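Local coordinates for protein citrate synthase (Thermotoga maritima, PDB 2P2W) that probably catalyses the condensation of oxaloacetate with acetyl-CoA and water to give citrate and CoA, a step of the tricarboxylic acid cycle, at residues E233-C238 with S281-Y286; Y286-S289 with I295-N298. All coordinates share one frame; numbering follows the deposited sequence.

Contact 1. Residues E233-C238 with S281-Y286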
loop_
_atom_site.group_PDB
_atom_site.type_symbol
_atom_site.label_atom_id
_atom_site.label_comp_id
_atom_site.label_asym_id
_atom_site.label_seq_id
_atom_site.Cartn_x
_atom_site.Cartn_y
_atom_site.Cartn_z
ATOM N N GLU A 233 2.623 -29.902 -24.273
ATOM C CA GLU A 233 1.895 -30.613 -23.226
ATOM C C GLU A 233 1.597 -29.737 -22.009
ATOM O O GLU A 233 0.512 -29.808 -21.427
ATOM C CB GLU A 233 2.692 -31.840 -22.782
ATOM C CG GLU A 233 1.977 -32.705 -21.757
ATOM C CD GLU A 233 2.596 -34.084 -21.631
ATOM O OE1 GLU A 233 3.382 -34.469 -22.524
ATOM O OE2 GLU A 233 2.298 -34.785 -20.637
ATOM N N PHE A 234 2.569 -28.923 -21.616
ATOM C CA PHE A 234 2.399 -28.046 -20.465
ATOM C C PHE A 234 1.319 -26.999 -20.720
ATOM O O PHE A 234 0.471 -26.747 -19.861
ATOM C CB PHE A 234 3.712 -27.337 -20.138
ATOM C CG PHE A 234 3.604 -26.362 -19.004
ATOM C CD1 PHE A 234 3.551 -26.809 -17.687
ATOM C CD2 PHE A 234 3.540 -24.995 -19.255
ATOM C CE1 PHE A 234 3.438 -25.904 -16.633
ATOM C CE2 PHE A 234 3.426 -24.081 -18.209
ATOM C CZ PHE A 234 3.374 -24.537 -16.896
ATOM N N VAL A 235 1.363 -26.384 -21.898
ATOM C CA VAL A 235 0.385 -25.358 -22.252
ATOM C C VAL A 235 -1.031 -25.931 -22.288
ATOM O O VAL A 235 -1.956 -25.341 -21.731
ATOM C CB VAL A 235 0.718 -24.711 -23.619
ATOM C CG1 VAL A 235 -0.397 -23.763 -24.041
ATOM C CG2 VAL A 235 2.037 -23.948 -23.519
ATOM N N GLN A 236 -1.197 -27.081 -22.934
ATOM C CA GLN A 236 -2.512 -27.709 -23.016
ATOM C C GLN A 236 -3.045 -28.028 -21.625
ATOM O O GLN A 236 -4.237 -27.861 -21.353
ATOM C CB GLN A 236 -2.446 -28.982 -23.864
ATOM C CG GLN A 236 -2.324 -28.711 -25.353
ATOM C CD GLN A 236 -3.408 -27.768 -25.859
ATOM O OE1 GLN A 236 -4.590 -27.948 -25.564
ATOM N NE2 GLN A 236 -3.009 -26.765 -26.632
ATOM N N LYS A 237 -2.154 -28.482 -20.748
ATOM C CA LYS A 237 -2.510 -28.805 -19.372
ATOM C C LYS A 237 -2.998 -27.549 -18.658
ATOM O O LYS A 237 -3.981 -27.585 -17.919
ATOM C CB LYS A 237 -1.294 -29.372 -18.633
ATOM C CG LYS A 237 -1.459 -29.465 -17.120
ATOM C CD LYS A 237 -0.113 -29.651 -16.433
ATOM C CE LYS A 237 -0.243 -30.448 -15.146
ATOM N NZ LYS A 237 0.890 -30.179 -14.211
ATOM N N CYS A 238 -2.298 -26.439 -18.877
ATOM C CA CYS A 238 -2.665 -25.169 -18.260
ATOM C C CYS A 238 -4.052 -24.712 -18.704
ATOM O O CYS A 238 -4.834 -24.204 -17.900
ATOM C CB CYS A 238 -1.628 -24.097 -18.603
ATOM S SG CYS A 238 -0.131 -24.184 -17.588
ATOM N N SER A 281 11.677 -19.168 -24.904
ATOM C CA SER A 281 11.538 -18.836 -26.314
ATOM C C SER A 281 10.597 -19.824 -26.995
ATOM O O SER A 281 9.777 -19.440 -27.832
ATOM C CB SER A 281 12.909 -18.857 -26.993
ATOM O OG SER A 281 12.834 -18.275 -28.281
ATOM N N LYS A 282 10.718 -21.100 -26.634
ATOM C CA LYS A 282 9.870 -22.134 -27.219
ATOM C C LYS A 282 8.428 -21.957 -26.753
ATOM O O LYS A 282 7.485 -22.203 -27.508
ATOM C CB LYS A 282 10.373 -23.520 -26.817
ATOM C CG LYS A 282 9.667 -24.666 -27.530
ATOM C CD LYS A 282 9.892 -24.595 -29.033
ATOM C CE LYS A 282 9.438 -25.871 -29.718
ATOM N NZ LYS A 282 9.745 -25.833 -31.170
ATOM N N LEU A 283 8.264 -21.533 -25.504
ATOM C CA LEU A 283 6.935 -21.314 -24.944
ATOM C C LEU A 283 6.240 -20.206 -25.739
ATOM O O LEU A 283 5.061 -20.316 -26.082
ATOM C CB LEU A 283 7.048 -20.924 -23.468
ATOM C CG LEU A 283 5.757 -20.741 -22.666
ATOM C CD1 LEU A 283 4.887 -21.997 -22.767
ATOM C CD2 LEU A 283 6.123 -20.457 -21.205
ATOM N N GLU A 284 6.978 -19.143 -26.041
ATOM C CA GLU A 284 6.419 -18.042 -26.813
ATOM C C GLU A 284 6.049 -18.532 -28.209
ATOM O O GLU A 284 4.970 -18.223 -28.718
ATOM C CB GLU A 284 7.423 -16.896 -26.940
ATOM C CG GLU A 284 7.035 -15.888 -28.012
ATOM C CD GLU A 284 8.036 -14.767 -28.159
ATOM O OE1 GLU A 284 8.896 -14.611 -27.269
ATOM O OE2 GLU A 284 7.957 -14.034 -29.169
ATOM N N GLU A 285 6.949 -19.291 -28.823
ATOM C CA GLU A 285 6.703 -19.808 -30.165
ATOM C C GLU A 285 5.405 -20.599 -30.234
ATOM O O GLU A 285 4.594 -20.399 -31.139
ATOM C CB GLU A 285 7.849 -20.712 -30.628
ATOM C CG GLU A 285 7.703 -21.172 -32.079
ATOM C CD GLU A 285 8.676 -22.277 -32.451
ATOM O OE1 GLU A 285 8.473 -23.424 -32.000
ATOM O OE2 GLU A 285 9.649 -22.000 -33.188
ATOM N N TYR A 286 5.208 -21.500 -29.280
ATOM C CA TYR A 286 4.014 -22.327 -29.277
ATOM C C TYR A 286 2.728 -21.547 -29.026
ATOM O O TYR A 286 1.728 -21.734 -29.726
ATOM C CB TYR A 286 4.141 -23.446 -28.240
ATOM C CG TYR A 286 2.917 -24.329 -28.179
ATOM C CD1 TYR A 286 2.799 -25.442 -29.012
ATOM C CD2 TYR A 286 1.846 -24.016 -27.340
ATOM C CE1 TYR A 286 1.645 -26.216 -29.017
ATOM C CE2 TYR A 286 0.685 -24.784 -27.336
ATOM C CZ TYR A 286 0.591 -25.882 -28.178
ATOM O OH TYR A 286 -0.555 -26.643 -28.189
#

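Contact 2. Residues Y286-S289 with I295-N298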
loop_
_atom_site.group_PDB
_atom_site.type_symbol
_atom_site.label_atom_id
_atom_site.label_comp_id
_atom_site.label_asym_id
_atom_site.label_seq_id
_atom_site.Cartn_x
_atom_site.Cartn_y
_atom_site.Cartn_z
ATOM N N TYR A 286 5.208 -21.500 -29.280
ATOM C CA TYR A 286 4.014 -22.327 -29.277
ATOM C C TYR A 286 2.728 -21.547 -29.026
ATOM O O TYR A 286 1.728 -21.734 -29.726
ATOM C CB TYR A 286 4.141 -23.446 -28.240
ATOM C CG TYR A 286 2.917 -24.329 -28.179
ATOM C CD1 TYR A 286 2.799 -25.442 -29.012
ATOM C CD2 TYR A 286 1.846 -24.016 -27.340
ATOM C CE1 TYR A 286 1.645 -26.216 -29.017
ATOM C CE2 TYR A 286 0.685 -24.784 -27.336
ATOM C CZ TYR A 286 0.591 -25.882 -28.178
ATOM O OH TYR A 286 -0.555 -26.643 -28.189
ATOM N N ILE A 287 2.759 -20.674 -28.025
ATOM C CA ILE A 287 1.588 -19.891 -27.668
ATOM C C ILE A 287 1.188 -18.889 -28.744
ATOM O O ILE A 287 0.011 -18.770 -29.072
ATOM C CB ILE A 287 1.809 -19.172 -26.317
ATOM C CG1 ILE A 287 1.804 -20.213 -25.193
ATOM C CG2 ILE A 287 0.728 -18.113 -26.089
ATOM C CD1 ILE A 287 2.060 -19.654 -23.807
ATOM N N VAL A 288 2.163 -18.183 -29.306
ATOM C CA VAL A 288 1.871 -17.202 -30.341
ATOM C C VAL A 288 1.531 -17.844 -31.694
ATOM O O VAL A 288 0.577 -17.422 -32.352
ATOM C CB VAL A 288 3.053 -16.213 -30.515
ATOM C CG1 VAL A 288 2.763 -15.236 -31.646
ATOM C CG2 VAL A 288 3.277 -15.450 -29.213
ATOM N N SER A 289 2.287 -18.862 -32.108
ATOM C CA SER A 289 2.014 -19.505 -33.399
ATOM C C SER A 289 0.646 -20.194 -33.422
ATOM O O SER A 289 -0.010 -20.249 -34.464
ATOM C CB SER A 289 3.116 -20.515 -33.756
ATOM O OG SER A 289 3.100 -21.644 -32.900
ATOM N N ILE A 295 -2.764 -14.398 -26.401
ATOM C CA ILE A 295 -1.877 -13.748 -25.436
ATOM C C ILE A 295 -0.431 -13.784 -25.915
ATOM O O ILE A 295 -0.043 -14.645 -26.706
ATOM C CB ILE A 295 -1.951 -14.399 -24.035
ATOM C CG1 ILE A 295 -1.506 -15.866 -24.100
ATOM C CG2 ILE A 295 -3.366 -14.263 -23.478
ATOM C CD1 ILE A 295 -1.512 -16.572 -22.749
ATOM N N TYR A 296 0.362 -12.837 -25.428
ATOM C CA TYR A 296 1.760 -12.736 -25.810
ATOM C C TYR A 296 2.637 -12.600 -24.574
ATOM O O TYR A 296 2.139 -12.399 -23.466
ATOM C CB TYR A 296 1.972 -11.516 -26.705
ATOM C CG TYR A 296 1.179 -11.541 -27.989
ATOM C CD1 TYR A 296 -0.201 -11.337 -27.987
ATOM C CD2 TYR A 296 1.810 -11.776 -29.210
ATOM C CE1 TYR A 296 -0.935 -11.367 -29.174
ATOM C CE2 TYR A 296 1.089 -11.805 -30.398
ATOM C CZ TYR A 296 -0.281 -11.601 -30.374
ATOM O OH TYR A 296 -0.990 -11.631 -31.555
ATOM N N PRO A 297 3.960 -12.721 -24.750
ATOM C CA PRO A 297 4.852 -12.590 -23.599
ATOM C C PRO A 297 4.807 -11.165 -23.056
ATOM O O PRO A 297 4.637 -10.216 -23.824
ATOM C CB PRO A 297 6.231 -12.897 -24.184
ATOM C CG PRO A 297 6.036 -13.663 -25.465
ATOM C CD PRO A 297 4.703 -13.139 -25.952
ATOM N N ASN A 298 4.911 -11.016 -21.739
ATOM C CA ASN A 298 4.981 -9.685 -21.160
ATOM C C ASN A 298 6.418 -9.611 -20.636
ATOM O O ASN A 298 7.132 -10.623 -20.629
ATOM C CB ASN A 298 3.942 -9.458 -20.046
ATOM C CG ASN A 298 4.081 -10.425 -18.890
ATOM O OD1 ASN A 298 5.177 -10.665 -18.385
ATOM N ND2 ASN A 298 2.955 -10.970 -18.448
HETATM O O HOH W 1 -1.305 -16.021 -28.885
#

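Contact 1. Residues E233-C238 with S281-Y286
Q236 NE2 donates a hydrogen bond to Y286 OH at 2.9 Å, the one hydrogen bond between the two segments. It is moderately bent, with an angle of 150° at the hydrogen, and the hydroxyl oxygen sits a little out of the amide plane of Q236. The donor reaches the phenol at the edge of its ring, near the ring plane, while the amide itself is turned 73° from that plane. A bend at chi2 (-53°) folds the glutamine chain and brings its amide over to the hydroxyl. Farther back along the same edge, V235 comes up beside the tyrosine: its CG1 lies 3.6 Å from Y286 CE2, and its CB is almost as near to that carbon. The other valine branch, CG2, faces the neighbouring turn, where it meets L283 CD1 at 3.5 Å. V235 thus sits between two residues one turn apart on the partner helix, one methyl group given mainly to each. The CA atoms of V235 and L283 are the nearest pair, 8.2 Å apart, and the two short axes pass at 11.0 Å, so the side chains bridge a fairly wide interval. On the flank of helix 275-289, K282 NZ forms an intrahelical salt bridge with E285 OE1 at 2.8 Å. V231, one turn before V235, extends the apolar surface against L283 and Y286, and M221 of helix 214-225 also packs on L283. The chemistry is therefore graded: a buried aliphatic centre at V235 and L283 gives way, along the length of the tyrosine, to an amide-hydroxyl bond at the more exposed border, which lets the phenol end in a polar setting while its ring edge lies against the valine.

Contact 2. Residues Y286-S289 with I295-N298
The loop between helix 275-289 and helix 299-309 folds back here on the last turn of the helix it has just left, with I287 and V288 meeting I295, Y296 and P297. I287 CG2 is the methyl that reaches the loop, touching I295 CG1 at 3.7 Å and lying 3.6 Å from I295 O; with chi1 at -70°, CG1 is placed beside the backbone N and CG2 opposite it, which turns CG2 to the loop. The two methyls of V288 meet neighbouring carbons of the Y296 ring: CG1 comes within 4.0 Å of Y296 CE2, and CG2 is equally far from Y296 CD2. The two side chains cross at about a right angle, and CG2 also lies loosely against P297 CD. No direct hydrogen bond joins the two segments. Instead a water bridges them, 3.1 Å from I287 O and 2.9 Å from I295 O, positioned to donate to either carbonyl. Beyond the pair, F248 packs on I287, I295 and P297, and Y256 meets Y296 edge to face. N298 stands at the N-cap of helix 299-309; its OD1 accepts a weak hydrogen bond from D300 N, and ND2 donates an ordinary one to G249 O. The bound citrate is about 7 Å from the side chain of I295, and the side chain of H250, a predicted active-site residue, is about 7 Å from that of Y296. This is a short loop linking two consecutive helices of the citrate synthase fold, held back on the first by aliphatic contacts and a bridging water, and leading into the N-capped helix that bears the predicted catalytic D300.

How the contacts relate
Helix 231-241 comes first along the chain, followed by helix 258-270 and then helix 275-289, whose return against 231-241 closes the long loop of contact 1. Contact 2 begins where that one ends, at the shared Y286, and closes a much shorter loop of five residues before helix 299-309. The two loops therefore follow one another, neither enclosing the other. Helix 275-289 is common to both, and their centres are about 9 Å apart. They also touch directly: V235 CG2 packs on I287 CG1 at 4.1 Å, and E284 OE1 approaches P297 CG. Together they tie helix 231-241, through helix 275-289, to the loop before helix 299-309.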